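Uncharacterized protein (Bordetella bronchiseptica, PDB 4XG0) is of unassigned specific function but probably acts as a kinase of the DUF1537 family, which serves catabolic pathways for acid sugars. Local coordinates at residues L367-A376 with T389-V400. Sequence-based numbering, arbitrary orientation.
Sequences LAALQASGIA and TLTGGQAAGLPV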
# COMPACT_ATOMS: atom_id res chain seq x y z
N LEU A 367 -23.86 5.96 -10.14
CA LEU A 367 -23.36 6.56 -11.35
C LEU A 367 -24.38 7.49 -11.98
O LEU A 367 -24.03 8.57 -12.50
CB LEU A 367 -22.88 5.50 -12.34
CG LEU A 367 -21.37 5.18 -12.18
CD1 LEU A 367 -21.09 4.43 -10.89
CD2 LEU A 367 -20.88 4.38 -13.38
N ALA A 368 -25.64 7.13 -11.87
CA ALA A 368 -26.65 7.93 -12.55
C ALA A 368 -26.74 9.26 -11.82
O ALA A 368 -26.84 10.32 -12.46
CB ALA A 368 -27.99 7.23 -12.55
N ALA A 369 -26.69 9.21 -10.49
CA ALA A 369 -26.81 10.42 -9.66
C ALA A 369 -25.65 11.36 -9.85
O ALA A 369 -25.80 12.57 -9.75
CB ALA A 369 -26.95 10.08 -8.23
N LEU A 370 -24.48 10.80 -10.11
CA LEU A 370 -23.29 11.61 -10.41
C LEU A 370 -23.13 11.94 -11.90
O LEU A 370 -22.18 12.60 -12.29
CB LEU A 370 -22.04 10.92 -9.89
CG LEU A 370 -21.87 10.84 -8.37
CD1 LEU A 370 -20.75 9.89 -8.02
CD2 LEU A 370 -21.54 12.24 -7.84
N GLN A 371 -24.08 11.48 -12.71
CA GLN A 371 -24.10 11.77 -14.15
C GLN A 371 -22.84 11.23 -14.83
O GLN A 371 -22.36 11.78 -15.83
CB GLN A 371 -24.29 13.28 -14.40
CG GLN A 371 -25.44 13.88 -13.56
CD GLN A 371 -25.51 15.41 -13.62
OE1 GLN A 371 -24.48 16.10 -13.73
NE2 GLN A 371 -26.73 15.95 -13.55
N ALA A 372 -22.32 10.13 -14.29
CA ALA A 372 -21.20 9.46 -14.89
C ALA A 372 -21.66 8.60 -16.05
O ALA A 372 -22.69 7.91 -15.95
CB ALA A 372 -20.48 8.59 -13.86
N SER A 373 -20.91 8.66 -17.14
CA SER A 373 -21.23 7.88 -18.34
C SER A 373 -20.74 6.44 -18.20
O SER A 373 -21.31 5.49 -18.73
CB SER A 373 -20.58 8.52 -19.56
OG SER A 373 -19.18 8.64 -19.38
N GLY A 374 -19.66 6.27 -17.45
CA GLY A 374 -19.01 4.98 -17.40
C GLY A 374 -17.80 5.07 -16.51
O GLY A 374 -17.68 6.02 -15.76
N ILE A 375 -16.93 4.06 -16.60
CA ILE A 375 -15.80 3.89 -15.68
C ILE A 375 -14.57 3.63 -16.51
O ILE A 375 -14.52 2.72 -17.35
CB ILE A 375 -16.03 2.68 -14.73
CG1 ILE A 375 -17.30 2.89 -13.91
CG2 ILE A 375 -14.81 2.45 -13.85
CD1 ILE A 375 -17.67 1.69 -13.02
N ALA A 376 -13.54 4.44 -16.34
CA ALA A 376 -12.31 4.12 -17.03
C ALA A 376 -11.55 3.12 -16.18
O ALA A 376 -11.17 3.42 -15.05
CB ALA A 376 -11.48 5.39 -17.26
N THR A 389 -11.94 4.72 -12.58
CA THR A 389 -12.33 6.06 -12.24
C THR A 389 -13.57 6.49 -13.05
O THR A 389 -13.72 6.13 -14.20
CB THR A 389 -11.20 7.02 -12.50
OG1 THR A 389 -10.73 6.91 -13.85
CG2 THR A 389 -10.03 6.70 -11.55
N LEU A 390 -14.42 7.31 -12.44
CA LEU A 390 -15.60 7.79 -13.15
C LEU A 390 -15.22 8.60 -14.37
O LEU A 390 -14.31 9.44 -14.36
CB LEU A 390 -16.54 8.63 -12.28
CG LEU A 390 -17.14 7.90 -11.09
CD1 LEU A 390 -17.99 8.81 -10.22
CD2 LEU A 390 -17.94 6.70 -11.55
N THR A 391 -15.97 8.38 -15.45
CA THR A 391 -15.86 9.26 -16.59
C THR A 391 -17.14 10.03 -16.77
O THR A 391 -18.24 9.47 -16.59
CB THR A 391 -15.55 8.50 -17.89
OG1 THR A 391 -16.69 7.75 -18.30
CG2 THR A 391 -14.41 7.54 -17.65
N GLY A 392 -16.99 11.30 -17.11
CA GLY A 392 -18.12 12.18 -17.28
C GLY A 392 -18.71 12.66 -15.97
O GLY A 392 -18.40 12.15 -14.89
N GLY A 393 -19.55 13.68 -16.06
CA GLY A 393 -20.33 14.10 -14.92
C GLY A 393 -19.56 14.87 -13.89
O GLY A 393 -18.39 15.23 -14.08
N GLN A 394 -20.18 15.07 -12.74
CA GLN A 394 -19.70 16.02 -11.74
C GLN A 394 -18.50 15.53 -10.91
O GLN A 394 -17.84 16.31 -10.23
CB GLN A 394 -20.88 16.33 -10.81
CG GLN A 394 -22.22 16.58 -11.56
CD GLN A 394 -23.41 16.71 -10.62
OE1 GLN A 394 -23.77 17.82 -10.21
NE2 GLN A 394 -24.02 15.58 -10.27
N ALA A 395 -18.22 14.23 -10.95
CA ALA A 395 -17.14 13.64 -10.15
C ALA A 395 -16.20 12.85 -11.04
O ALA A 395 -15.62 11.82 -10.61
CB ALA A 395 -17.72 12.72 -9.09
N ALA A 396 -16.01 13.31 -12.27
CA ALA A 396 -15.07 12.65 -13.16
C ALA A 396 -13.74 12.50 -12.46
O ALA A 396 -13.24 13.45 -11.84
CB ALA A 396 -14.89 13.44 -14.44
N GLY A 397 -13.16 11.31 -12.58
CA GLY A 397 -11.90 11.01 -11.95
C GLY A 397 -11.99 10.29 -10.62
O GLY A 397 -10.98 9.72 -10.17
N LEU A 398 -13.16 10.27 -10.00
CA LEU A 398 -13.29 9.63 -8.70
C LEU A 398 -13.08 8.14 -8.84
O LEU A 398 -13.75 7.50 -9.65
CB LEU A 398 -14.65 9.89 -8.10
CG LEU A 398 -14.87 9.41 -6.66
CD1 LEU A 398 -14.09 10.26 -5.66
CD2 LEU A 398 -16.32 9.41 -6.36
N PRO A 399 -12.20 7.57 -8.01
CA PRO A 399 -12.10 6.10 -8.02
C PRO A 399 -13.39 5.42 -7.59
O PRO A 399 -14.10 5.88 -6.69
CB PRO A 399 -10.99 5.83 -7.02
CG PRO A 399 -10.11 7.11 -7.08
CD PRO A 399 -11.19 8.19 -7.14
N VAL A 400 -13.70 4.33 -8.29
CA VAL A 400 -14.93 3.59 -8.07
C VAL A 400 -14.66 2.09 -8.19
O VAL A 400 -13.81 1.65 -8.99
CB VAL A 400 -16.05 4.01 -9.09
CG1 VAL A 400 -15.55 3.90 -10.53
CG2 VAL A 400 -17.31 3.20 -8.89
O HOH W 1 -19.34 11.95 -12.33
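Leu-390 points its two methyl branches at different partners across the contact. CD1 meets Leu-370 CD1 at 3.7 Å, the two side chains crossing at about a right angle. CD2 touches both Leu-367 and the methyl of Ala-372, 3.8 Å from Leu-367 CG. On the same sheet face, Val-400 CG1 packs against CG1, CG2 and CD1 of Ile-375, closest to CG2 at 3.7 Å. Thr-391 lies on the other face. Its OG1 stands between its own backbone N and carbonyl carbon (chi1 71°), which brings it 2.9 Å from Ser-373 OG in a hydrogen bond and leaves CG2 against Ala-376 CB. The strands pair as an antiparallel hairpin. Thr-391 N donates to Gly-374 O, and Ala-376 and Thr-389 bond to each other in both directions, with Ala-376 N 2.7 Å from Thr-389 O. Helix 360-369 ends in a Schellman motif at Gln-371. Just before it, Leu-370 O takes a bond from Gln-394 N at 3.2 Å and another from a water that also bridges Gly-392 O and Ala-395 N. The extended side chains of Gln-371 and Gln-394 pass obliquely, Gln-371 OE1 touching Gln-394 CG at 3.2 Å. Helix 334-349 flanks Leu-370 through Ala-344. Apolar contacts on one sheet face, with hairpin bonds, a hydroxyl pair and a bridging water, thus tie the helix end to the edge hairpin of the probable nucleotide-binding domain.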